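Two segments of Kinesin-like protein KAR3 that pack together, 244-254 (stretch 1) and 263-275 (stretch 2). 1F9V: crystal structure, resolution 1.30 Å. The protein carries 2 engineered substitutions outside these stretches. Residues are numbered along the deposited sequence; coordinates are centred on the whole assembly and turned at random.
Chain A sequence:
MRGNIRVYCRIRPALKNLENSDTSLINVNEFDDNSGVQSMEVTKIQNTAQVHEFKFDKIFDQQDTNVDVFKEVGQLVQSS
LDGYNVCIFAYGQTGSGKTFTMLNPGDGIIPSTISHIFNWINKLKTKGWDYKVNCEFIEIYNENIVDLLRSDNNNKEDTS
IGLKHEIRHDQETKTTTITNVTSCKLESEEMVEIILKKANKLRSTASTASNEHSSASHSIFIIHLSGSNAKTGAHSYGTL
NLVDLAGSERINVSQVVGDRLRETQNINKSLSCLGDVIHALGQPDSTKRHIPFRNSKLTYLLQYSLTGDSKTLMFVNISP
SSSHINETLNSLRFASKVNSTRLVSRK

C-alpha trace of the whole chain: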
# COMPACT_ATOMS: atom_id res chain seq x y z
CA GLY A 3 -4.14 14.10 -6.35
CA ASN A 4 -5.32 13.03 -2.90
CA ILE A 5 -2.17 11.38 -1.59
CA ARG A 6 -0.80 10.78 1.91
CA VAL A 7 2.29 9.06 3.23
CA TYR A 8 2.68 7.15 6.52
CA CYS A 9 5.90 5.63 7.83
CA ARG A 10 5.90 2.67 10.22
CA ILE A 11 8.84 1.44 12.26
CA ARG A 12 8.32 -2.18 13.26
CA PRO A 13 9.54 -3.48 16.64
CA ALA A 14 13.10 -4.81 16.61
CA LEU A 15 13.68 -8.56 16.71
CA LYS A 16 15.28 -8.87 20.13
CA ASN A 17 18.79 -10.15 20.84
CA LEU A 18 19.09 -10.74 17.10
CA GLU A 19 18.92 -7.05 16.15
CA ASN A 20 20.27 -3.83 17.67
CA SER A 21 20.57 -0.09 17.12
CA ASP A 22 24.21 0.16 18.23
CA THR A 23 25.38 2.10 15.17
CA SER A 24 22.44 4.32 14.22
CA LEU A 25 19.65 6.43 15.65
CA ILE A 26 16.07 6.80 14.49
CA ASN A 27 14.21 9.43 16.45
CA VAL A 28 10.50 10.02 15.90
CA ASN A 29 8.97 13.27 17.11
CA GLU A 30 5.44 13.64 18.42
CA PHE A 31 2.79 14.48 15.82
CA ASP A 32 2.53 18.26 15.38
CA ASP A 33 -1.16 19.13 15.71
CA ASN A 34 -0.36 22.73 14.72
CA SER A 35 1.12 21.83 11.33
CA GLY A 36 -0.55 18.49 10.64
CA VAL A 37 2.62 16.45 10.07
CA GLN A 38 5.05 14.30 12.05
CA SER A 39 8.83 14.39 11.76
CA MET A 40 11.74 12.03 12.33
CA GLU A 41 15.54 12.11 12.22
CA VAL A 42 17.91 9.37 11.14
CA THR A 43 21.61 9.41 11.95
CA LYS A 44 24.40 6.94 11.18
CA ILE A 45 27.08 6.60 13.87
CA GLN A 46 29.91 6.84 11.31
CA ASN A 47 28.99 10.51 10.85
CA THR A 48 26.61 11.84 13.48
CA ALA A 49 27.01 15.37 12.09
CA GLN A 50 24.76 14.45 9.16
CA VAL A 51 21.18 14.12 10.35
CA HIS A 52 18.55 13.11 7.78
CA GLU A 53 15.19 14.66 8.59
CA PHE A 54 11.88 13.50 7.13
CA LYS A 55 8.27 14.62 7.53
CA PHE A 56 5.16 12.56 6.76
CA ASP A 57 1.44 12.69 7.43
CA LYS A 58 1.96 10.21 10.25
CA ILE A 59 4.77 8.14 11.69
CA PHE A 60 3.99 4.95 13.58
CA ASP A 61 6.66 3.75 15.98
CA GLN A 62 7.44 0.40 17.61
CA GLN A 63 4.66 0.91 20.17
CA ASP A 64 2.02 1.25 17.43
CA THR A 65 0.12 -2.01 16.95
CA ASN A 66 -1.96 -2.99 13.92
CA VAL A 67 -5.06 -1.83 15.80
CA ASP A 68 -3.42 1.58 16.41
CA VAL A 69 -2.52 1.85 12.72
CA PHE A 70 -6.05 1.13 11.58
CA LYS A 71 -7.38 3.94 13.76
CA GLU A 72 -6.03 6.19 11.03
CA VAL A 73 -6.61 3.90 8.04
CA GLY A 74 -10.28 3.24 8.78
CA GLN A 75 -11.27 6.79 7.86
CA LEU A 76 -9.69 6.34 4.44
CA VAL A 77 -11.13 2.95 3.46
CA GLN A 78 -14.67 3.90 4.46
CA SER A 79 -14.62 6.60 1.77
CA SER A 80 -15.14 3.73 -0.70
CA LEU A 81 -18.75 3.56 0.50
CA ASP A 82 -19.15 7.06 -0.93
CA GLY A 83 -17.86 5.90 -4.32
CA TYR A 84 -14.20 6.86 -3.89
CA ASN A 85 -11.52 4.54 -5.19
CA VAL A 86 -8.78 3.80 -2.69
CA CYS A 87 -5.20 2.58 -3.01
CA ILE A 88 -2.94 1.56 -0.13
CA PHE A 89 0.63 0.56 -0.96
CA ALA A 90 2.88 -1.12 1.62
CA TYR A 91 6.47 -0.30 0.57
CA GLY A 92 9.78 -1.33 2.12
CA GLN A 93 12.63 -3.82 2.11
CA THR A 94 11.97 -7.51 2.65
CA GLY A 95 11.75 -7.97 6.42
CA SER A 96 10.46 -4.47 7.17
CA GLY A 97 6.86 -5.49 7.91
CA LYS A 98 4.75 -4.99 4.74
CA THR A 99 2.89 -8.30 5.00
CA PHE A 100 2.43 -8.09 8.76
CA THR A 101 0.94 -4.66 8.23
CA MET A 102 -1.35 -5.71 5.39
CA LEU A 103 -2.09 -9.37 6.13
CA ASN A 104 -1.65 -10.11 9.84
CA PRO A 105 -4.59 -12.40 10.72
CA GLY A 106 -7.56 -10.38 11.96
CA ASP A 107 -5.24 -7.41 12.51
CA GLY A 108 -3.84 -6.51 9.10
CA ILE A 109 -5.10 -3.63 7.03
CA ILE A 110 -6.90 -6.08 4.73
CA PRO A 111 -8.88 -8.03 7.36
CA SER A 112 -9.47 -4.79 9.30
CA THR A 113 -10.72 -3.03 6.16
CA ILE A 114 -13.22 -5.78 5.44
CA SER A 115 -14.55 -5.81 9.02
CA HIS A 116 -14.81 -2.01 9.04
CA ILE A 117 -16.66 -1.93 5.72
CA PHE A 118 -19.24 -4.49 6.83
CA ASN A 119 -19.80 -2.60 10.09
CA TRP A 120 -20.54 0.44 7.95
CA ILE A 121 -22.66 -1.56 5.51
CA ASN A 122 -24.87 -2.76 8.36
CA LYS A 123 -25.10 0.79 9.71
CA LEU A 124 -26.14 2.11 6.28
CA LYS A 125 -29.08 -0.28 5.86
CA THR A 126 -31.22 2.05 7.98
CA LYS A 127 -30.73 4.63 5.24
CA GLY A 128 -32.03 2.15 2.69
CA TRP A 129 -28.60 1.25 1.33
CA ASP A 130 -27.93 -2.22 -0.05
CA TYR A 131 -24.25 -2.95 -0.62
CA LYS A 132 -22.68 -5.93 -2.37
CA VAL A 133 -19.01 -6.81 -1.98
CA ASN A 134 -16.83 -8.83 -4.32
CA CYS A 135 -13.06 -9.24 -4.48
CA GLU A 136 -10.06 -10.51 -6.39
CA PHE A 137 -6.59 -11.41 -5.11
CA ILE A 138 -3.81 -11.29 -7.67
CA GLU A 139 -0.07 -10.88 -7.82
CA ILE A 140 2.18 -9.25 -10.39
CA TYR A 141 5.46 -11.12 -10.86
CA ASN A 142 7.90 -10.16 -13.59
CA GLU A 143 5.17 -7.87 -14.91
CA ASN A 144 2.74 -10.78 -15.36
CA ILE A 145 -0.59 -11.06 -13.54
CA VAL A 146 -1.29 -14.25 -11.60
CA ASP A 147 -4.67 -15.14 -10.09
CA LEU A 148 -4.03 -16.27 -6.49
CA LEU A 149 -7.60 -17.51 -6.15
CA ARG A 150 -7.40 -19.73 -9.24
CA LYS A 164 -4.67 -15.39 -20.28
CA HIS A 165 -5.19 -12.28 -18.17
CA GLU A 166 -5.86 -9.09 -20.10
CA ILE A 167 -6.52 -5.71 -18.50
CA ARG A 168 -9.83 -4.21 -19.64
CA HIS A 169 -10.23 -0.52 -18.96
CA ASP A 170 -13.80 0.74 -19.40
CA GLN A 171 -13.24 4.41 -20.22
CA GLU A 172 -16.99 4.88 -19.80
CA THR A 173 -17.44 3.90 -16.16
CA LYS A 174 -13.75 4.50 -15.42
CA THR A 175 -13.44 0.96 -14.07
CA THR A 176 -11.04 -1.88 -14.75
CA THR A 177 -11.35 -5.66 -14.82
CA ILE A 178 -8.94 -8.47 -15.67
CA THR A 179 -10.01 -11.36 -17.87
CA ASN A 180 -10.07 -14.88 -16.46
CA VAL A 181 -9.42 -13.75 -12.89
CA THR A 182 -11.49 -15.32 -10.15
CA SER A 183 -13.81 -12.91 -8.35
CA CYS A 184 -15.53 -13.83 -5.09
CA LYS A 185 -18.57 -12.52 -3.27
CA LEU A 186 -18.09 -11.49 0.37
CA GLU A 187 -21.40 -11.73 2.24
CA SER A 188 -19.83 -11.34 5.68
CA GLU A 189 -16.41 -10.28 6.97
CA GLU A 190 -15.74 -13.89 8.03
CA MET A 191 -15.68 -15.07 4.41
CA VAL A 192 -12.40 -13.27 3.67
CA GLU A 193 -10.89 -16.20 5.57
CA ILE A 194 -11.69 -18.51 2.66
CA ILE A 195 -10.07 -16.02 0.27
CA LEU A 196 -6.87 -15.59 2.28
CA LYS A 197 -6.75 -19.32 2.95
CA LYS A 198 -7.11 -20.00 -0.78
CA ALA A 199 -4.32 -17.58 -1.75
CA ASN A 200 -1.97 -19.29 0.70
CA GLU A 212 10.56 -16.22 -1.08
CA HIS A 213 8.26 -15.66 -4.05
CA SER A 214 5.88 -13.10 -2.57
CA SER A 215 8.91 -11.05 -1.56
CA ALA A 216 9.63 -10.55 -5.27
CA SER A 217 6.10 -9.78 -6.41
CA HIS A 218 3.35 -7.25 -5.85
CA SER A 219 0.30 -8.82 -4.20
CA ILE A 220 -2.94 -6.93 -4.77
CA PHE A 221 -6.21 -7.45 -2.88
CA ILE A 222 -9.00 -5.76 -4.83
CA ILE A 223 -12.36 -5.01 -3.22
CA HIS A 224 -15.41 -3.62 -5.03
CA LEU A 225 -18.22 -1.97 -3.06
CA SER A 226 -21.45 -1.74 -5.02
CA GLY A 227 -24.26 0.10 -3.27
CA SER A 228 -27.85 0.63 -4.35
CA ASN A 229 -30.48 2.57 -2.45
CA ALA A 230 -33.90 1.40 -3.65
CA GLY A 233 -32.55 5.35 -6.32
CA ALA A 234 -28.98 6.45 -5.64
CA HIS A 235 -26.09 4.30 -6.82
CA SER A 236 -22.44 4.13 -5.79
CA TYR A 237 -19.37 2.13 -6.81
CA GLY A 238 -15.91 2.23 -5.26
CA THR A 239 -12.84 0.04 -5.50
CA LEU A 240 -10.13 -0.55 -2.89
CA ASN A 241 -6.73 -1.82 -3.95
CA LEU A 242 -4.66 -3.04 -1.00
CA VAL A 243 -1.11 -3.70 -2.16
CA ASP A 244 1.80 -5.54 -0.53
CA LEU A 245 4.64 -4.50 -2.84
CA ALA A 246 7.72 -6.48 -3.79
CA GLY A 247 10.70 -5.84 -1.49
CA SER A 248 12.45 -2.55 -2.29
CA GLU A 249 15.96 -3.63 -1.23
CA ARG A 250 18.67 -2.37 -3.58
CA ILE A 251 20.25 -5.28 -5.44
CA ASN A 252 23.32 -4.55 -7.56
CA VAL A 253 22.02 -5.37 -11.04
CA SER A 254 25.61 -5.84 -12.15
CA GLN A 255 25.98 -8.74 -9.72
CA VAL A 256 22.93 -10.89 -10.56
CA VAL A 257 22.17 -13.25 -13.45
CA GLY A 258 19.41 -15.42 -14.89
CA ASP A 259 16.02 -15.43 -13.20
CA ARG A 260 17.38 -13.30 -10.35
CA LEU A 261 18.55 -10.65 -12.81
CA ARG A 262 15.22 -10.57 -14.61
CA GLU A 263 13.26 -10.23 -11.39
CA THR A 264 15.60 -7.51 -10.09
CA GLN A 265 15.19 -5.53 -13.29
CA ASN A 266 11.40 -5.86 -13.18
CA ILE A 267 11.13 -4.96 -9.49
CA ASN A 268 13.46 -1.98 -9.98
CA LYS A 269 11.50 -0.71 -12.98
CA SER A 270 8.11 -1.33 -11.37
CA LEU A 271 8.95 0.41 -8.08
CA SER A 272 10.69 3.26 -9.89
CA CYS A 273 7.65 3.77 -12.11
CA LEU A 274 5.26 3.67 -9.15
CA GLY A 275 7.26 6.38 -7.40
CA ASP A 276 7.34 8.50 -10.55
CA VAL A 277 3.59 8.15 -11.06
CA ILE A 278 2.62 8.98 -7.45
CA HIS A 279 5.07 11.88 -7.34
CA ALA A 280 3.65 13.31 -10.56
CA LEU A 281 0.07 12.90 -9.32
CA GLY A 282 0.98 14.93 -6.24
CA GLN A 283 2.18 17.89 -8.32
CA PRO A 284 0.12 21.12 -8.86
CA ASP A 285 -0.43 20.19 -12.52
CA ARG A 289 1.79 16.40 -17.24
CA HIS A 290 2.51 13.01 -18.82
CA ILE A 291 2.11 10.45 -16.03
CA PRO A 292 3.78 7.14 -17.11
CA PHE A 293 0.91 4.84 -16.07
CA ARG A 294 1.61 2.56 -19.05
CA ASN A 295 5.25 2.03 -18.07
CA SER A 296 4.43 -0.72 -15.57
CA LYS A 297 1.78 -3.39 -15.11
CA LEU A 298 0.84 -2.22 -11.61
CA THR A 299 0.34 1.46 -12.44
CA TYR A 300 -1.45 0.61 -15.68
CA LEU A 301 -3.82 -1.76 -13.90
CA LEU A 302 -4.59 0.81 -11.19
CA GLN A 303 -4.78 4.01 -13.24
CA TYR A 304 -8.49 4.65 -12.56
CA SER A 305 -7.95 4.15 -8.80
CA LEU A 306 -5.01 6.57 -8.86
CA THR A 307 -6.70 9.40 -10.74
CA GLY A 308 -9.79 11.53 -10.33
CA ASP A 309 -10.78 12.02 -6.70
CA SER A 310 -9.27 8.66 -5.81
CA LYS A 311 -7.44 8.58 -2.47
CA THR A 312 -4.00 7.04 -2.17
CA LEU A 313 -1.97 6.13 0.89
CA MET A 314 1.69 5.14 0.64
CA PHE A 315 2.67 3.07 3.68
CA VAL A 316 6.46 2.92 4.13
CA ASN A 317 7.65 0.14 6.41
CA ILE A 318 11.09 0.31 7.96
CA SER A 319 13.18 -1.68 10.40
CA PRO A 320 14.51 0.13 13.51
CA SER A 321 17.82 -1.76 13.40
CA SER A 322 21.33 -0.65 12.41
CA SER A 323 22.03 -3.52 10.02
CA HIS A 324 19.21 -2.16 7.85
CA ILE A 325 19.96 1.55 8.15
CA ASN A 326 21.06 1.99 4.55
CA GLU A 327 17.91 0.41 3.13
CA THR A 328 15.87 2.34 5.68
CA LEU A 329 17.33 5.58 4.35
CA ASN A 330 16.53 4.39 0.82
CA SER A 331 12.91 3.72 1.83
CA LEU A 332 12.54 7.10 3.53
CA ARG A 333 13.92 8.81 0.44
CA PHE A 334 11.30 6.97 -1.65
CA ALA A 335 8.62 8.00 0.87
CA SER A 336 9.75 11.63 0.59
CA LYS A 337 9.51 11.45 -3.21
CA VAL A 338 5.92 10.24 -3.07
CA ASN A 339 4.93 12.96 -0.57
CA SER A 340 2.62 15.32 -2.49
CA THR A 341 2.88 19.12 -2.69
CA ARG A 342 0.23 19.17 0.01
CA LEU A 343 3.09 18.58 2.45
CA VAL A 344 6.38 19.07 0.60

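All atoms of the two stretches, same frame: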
# COMPACT_ATOMS: atom_id res chain seq x y z
N ASP A 244 0.63 -5.12 -1.30
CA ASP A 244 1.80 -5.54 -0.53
C ASP A 244 2.88 -5.64 -1.61
O ASP A 244 3.01 -6.66 -2.29
CB ASP A 244 1.51 -6.89 0.12
CG ASP A 244 2.66 -7.42 0.94
OD1 ASP A 244 3.74 -6.78 0.98
OD2 ASP A 244 2.48 -8.49 1.56
N LEU A 245 3.63 -4.56 -1.79
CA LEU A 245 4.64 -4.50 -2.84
C LEU A 245 5.83 -5.44 -2.69
O LEU A 245 6.10 -5.97 -1.62
CB LEU A 245 5.17 -3.06 -2.96
CG LEU A 245 4.17 -1.97 -3.36
CD1 LEU A 245 4.78 -0.59 -3.11
CD2 LEU A 245 3.81 -2.12 -4.83
N ALA A 246 6.53 -5.65 -3.80
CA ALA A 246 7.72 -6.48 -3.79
C ALA A 246 8.77 -5.73 -2.95
O ALA A 246 8.76 -4.50 -2.89
CB ALA A 246 8.24 -6.66 -5.22
N GLY A 247 9.67 -6.47 -2.29
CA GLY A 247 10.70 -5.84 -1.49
C GLY A 247 11.49 -4.79 -2.26
O GLY A 247 11.89 -5.03 -3.40
N SER A 248 11.73 -3.65 -1.64
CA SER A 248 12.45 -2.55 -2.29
C SER A 248 13.97 -2.56 -2.14
O SER A 248 14.63 -1.64 -2.63
CB SER A 248 11.92 -1.22 -1.77
OG SER A 248 12.12 -1.15 -0.36
N GLU A 249 14.52 -3.57 -1.46
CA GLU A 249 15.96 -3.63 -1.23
C GLU A 249 16.77 -3.47 -2.51
O GLU A 249 16.47 -4.09 -3.53
CB GLU A 249 16.36 -4.93 -0.53
CG GLU A 249 15.90 -6.19 -1.22
CD GLU A 249 14.56 -6.69 -0.70
OE1 GLU A 249 13.75 -5.86 -0.22
OE2 GLU A 249 14.31 -7.91 -0.79
N ARG A 250 17.81 -2.63 -2.44
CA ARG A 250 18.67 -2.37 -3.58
C ARG A 250 19.61 -3.53 -3.86
O ARG A 250 20.49 -3.84 -3.05
CB ARG A 250 19.48 -1.09 -3.34
CG ARG A 250 20.38 -0.70 -4.51
CD ARG A 250 19.89 0.59 -5.16
NE ARG A 250 19.02 0.35 -6.31
CZ ARG A 250 17.72 0.07 -6.22
NH1 ARG A 250 17.13 -0.03 -5.03
NH2 ARG A 250 17.00 -0.11 -7.32
N ILE A 251 19.42 -4.16 -5.01
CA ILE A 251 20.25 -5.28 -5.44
C ILE A 251 21.11 -4.80 -6.60
O ILE A 251 20.59 -4.25 -7.57
CB ILE A 251 19.38 -6.46 -5.93
CG1 ILE A 251 18.31 -6.80 -4.89
CG2 ILE A 251 20.27 -7.68 -6.21
CD1 ILE A 251 18.84 -7.51 -3.67
N ASN A 252 22.42 -4.97 -6.50
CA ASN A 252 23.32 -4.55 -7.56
C ASN A 252 23.03 -5.35 -8.83
O ASN A 252 23.39 -6.52 -8.94
CB ASN A 252 24.77 -4.75 -7.12
CG ASN A 252 25.76 -4.11 -8.07
OD1 ASN A 252 25.50 -4.00 -9.27
ND2 ASN A 252 26.90 -3.69 -7.54
N VAL A 253 22.37 -4.71 -9.79
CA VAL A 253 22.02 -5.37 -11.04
C VAL A 253 23.23 -5.92 -11.78
O VAL A 253 23.11 -6.84 -12.59
CB VAL A 253 21.25 -4.41 -11.98
CG1 VAL A 253 22.12 -3.99 -13.15
CG2 VAL A 253 19.97 -5.09 -12.48
N SER A 254 24.40 -5.37 -11.49
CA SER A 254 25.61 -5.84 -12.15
C SER A 254 26.13 -7.13 -11.51
O SER A 254 27.06 -7.75 -12.02
CB SER A 254 26.69 -4.75 -12.08
OG SER A 254 27.41 -4.82 -10.86
N GLU A 263 14.16 -10.69 -12.43
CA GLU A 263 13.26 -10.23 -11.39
C GLU A 263 13.74 -8.90 -10.81
O GLU A 263 12.94 -8.00 -10.57
CB GLU A 263 13.13 -11.30 -10.29
CG GLU A 263 13.95 -11.06 -9.06
CD GLU A 263 13.69 -12.11 -8.00
OE1 GLU A 263 14.16 -11.93 -6.85
OE2 GLU A 263 13.02 -13.12 -8.32
N THR A 264 15.04 -8.75 -10.62
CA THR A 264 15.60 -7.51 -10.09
C THR A 264 15.29 -6.35 -11.01
O THR A 264 14.90 -5.27 -10.56
CB THR A 264 17.13 -7.62 -9.93
OG1 THR A 264 17.44 -8.70 -9.04
CG2 THR A 264 17.70 -6.32 -9.37
N GLN A 265 15.45 -6.57 -12.31
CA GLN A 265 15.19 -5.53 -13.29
C GLN A 265 13.72 -5.13 -13.28
O GLN A 265 13.39 -3.95 -13.35
CB GLN A 265 15.58 -6.01 -14.69
CG GLN A 265 17.07 -6.21 -14.88
CD GLN A 265 17.42 -6.81 -16.23
OE1 GLN A 265 16.74 -7.72 -16.71
NE2 GLN A 265 18.48 -6.29 -16.84
N ASN A 266 12.84 -6.12 -13.19
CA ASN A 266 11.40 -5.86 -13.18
C ASN A 266 10.93 -5.17 -11.89
O ASN A 266 10.07 -4.30 -11.93
CB ASN A 266 10.63 -7.17 -13.39
CG ASN A 266 10.59 -7.59 -14.85
OD1 ASN A 266 10.37 -6.76 -15.74
ND2 ASN A 266 10.81 -8.87 -15.11
N ILE A 267 11.50 -5.57 -10.76
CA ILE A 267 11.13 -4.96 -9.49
C ILE A 267 11.63 -3.51 -9.49
O ILE A 267 10.90 -2.60 -9.12
CB ILE A 267 11.75 -5.73 -8.30
CG1 ILE A 267 11.09 -7.10 -8.17
CG2 ILE A 267 11.58 -4.93 -7.00
CD1 ILE A 267 11.87 -8.08 -7.32
N ASN A 268 12.87 -3.32 -9.93
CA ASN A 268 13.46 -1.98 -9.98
C ASN A 268 12.61 -1.06 -10.84
O ASN A 268 12.24 0.04 -10.43
CB ASN A 268 14.87 -2.04 -10.56
CG ASN A 268 15.90 -2.58 -9.58
OD1 ASN A 268 15.59 -2.88 -8.43
ND2 ASN A 268 17.14 -2.71 -10.05
N LYS A 269 12.30 -1.51 -12.05
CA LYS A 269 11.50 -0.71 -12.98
C LYS A 269 10.10 -0.42 -12.44
O LYS A 269 9.61 0.71 -12.52
CB LYS A 269 11.39 -1.43 -14.33
CG LYS A 269 12.04 -0.70 -15.48
CD LYS A 269 13.55 -0.70 -15.35
CE LYS A 269 14.15 -2.02 -15.81
NZ LYS A 269 15.30 -2.42 -14.96
N SER A 270 9.46 -1.45 -11.90
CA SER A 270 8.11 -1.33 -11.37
C SER A 270 8.05 -0.35 -10.19
O SER A 270 7.18 0.52 -10.16
CB SER A 270 7.59 -2.71 -10.95
OG SER A 270 6.26 -2.62 -10.49
N LEU A 271 8.96 -0.49 -9.24
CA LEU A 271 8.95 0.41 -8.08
C LEU A 271 9.33 1.83 -8.49
O LEU A 271 8.77 2.80 -7.98
CB LEU A 271 9.90 -0.11 -6.99
CG LEU A 271 9.43 -1.40 -6.30
CD1 LEU A 271 10.43 -1.78 -5.21
CD2 LEU A 271 8.02 -1.20 -5.70
N SER A 272 10.27 1.95 -9.42
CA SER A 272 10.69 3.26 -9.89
C SER A 272 9.51 3.97 -10.56
O SER A 272 9.25 5.15 -10.32
CB SER A 272 11.82 3.11 -10.90
OG SER A 272 12.05 4.34 -11.57
N CYS A 273 8.80 3.23 -11.40
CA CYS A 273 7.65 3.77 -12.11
C CYS A 273 6.55 4.19 -11.13
O CYS A 273 5.96 5.25 -11.27
CB CYS A 273 7.10 2.74 -13.10
SG CYS A 273 5.62 3.29 -13.97
N LEU A 274 6.28 3.35 -10.14
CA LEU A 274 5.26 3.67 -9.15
C LEU A 274 5.59 5.00 -8.47
O LEU A 274 4.74 5.87 -8.33
CB LEU A 274 5.15 2.56 -8.11
CG LEU A 274 4.16 2.80 -6.96
CD1 LEU A 274 2.75 2.91 -7.51
CD2 LEU A 274 4.26 1.68 -5.96
N GLY A 275 6.85 5.15 -8.06
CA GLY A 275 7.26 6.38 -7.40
C GLY A 275 7.09 7.58 -8.32
O GLY A 275 6.61 8.63 -7.89
O HOH W 1 17.30 -3.03 -6.36

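How do the two backbones lie against each other? Residues 263-275 form a stretch of continuous helix, held by i to i+4 bonds such as Leu271 N to Ile267 O at 2.9 Å and Asn268 N to Thr264 O at 2.9 Å. The other stretch is extended and mostly irregular, and it passes across the helix, nearest Ile267 and Leu271 at Ala246 and Ser248, and comes back near Thr264 at Val253: Ser248 CA lies 7.4 Å from Leu271 CA, Ala246 CA 6.8 Å from Ile267 CA, and, towards the start of this stretch of helix, Val253 CA 6.8 Å from Thr264 CA. The helix backbone is largely paired with itself, and the helix meets its neighbour through side chains. No clear direct hydrogen bond crosses the contact, which buries 506 Å² in total.

Which side chains make the apolar part of the contact? Thr264, Ile267, Leu271 and Leu274 all point their CA-to-CB bonds toward the other stretch, at the three- and four-residue spacing that places them along one side of a helix. Leu271 gives up the most surface. Leu271 CD2 lies 4.2 Å from Leu245 CD1, while Leu271 CD1 reaches the backbone of the other stretch, 3.6 Å from Ser248 CA and 3.9 Å from Ala246 O. Leu245 CD1 also packs 3.7 Å from Leu274 CD2, so one methyl touches two leucines a helical turn apart. These contacts bond nothing in a directed sense; they pay by removing hydrocarbon from water.

What meets Ile267? Ala246 and Gly247, two small residues. Ala246 CB, pointing toward the helix, sits 4.1 Å from Ile267 CG1, and Gly247 O lies 3.6 Å from Ile267 CG2. Gly247 has no side chain, and a CB in the ideal position would point away from the helix, only 2.5 Å from Glu249 OE1. The constraint at this glycine therefore comes from its own stretch rather than from the helix.

What holds the more exposed end, where polar groups appear? A single water does much of the bonding. It donates to Asn268 OD1 at 2.7 Å and to Glu249 O at 3.1 Å, and accepts from Ile251 N at 2.8 Å, so it links a helix side chain to two backbone groups of the irregular stretch. The Arg250 side chain starts away from the helix but its end comes back, bringing Arg250 NH2 to 3.3 Å from Asn268 OD1, with the amide oxygen lying obliquely to the guanidinium.

How does the contact finish beyond this water? Methyl groups take over. Thr264 CG2 lies 3.8 Å from Ile251 CB and 4.0 Å from Val253 CG2, while Thr264 OG1 is satisfied elsewhere in the structure. Val253 CG2 also rests 3.9 Å from Gln265 CG, using the aliphatic part of a polar side chain. Around Val253, Asn252 OD1 accepts from Ser254 N at 2.8 Å and from Ser254 OG at 2.6 Å, a local turn that makes no contact with the helix.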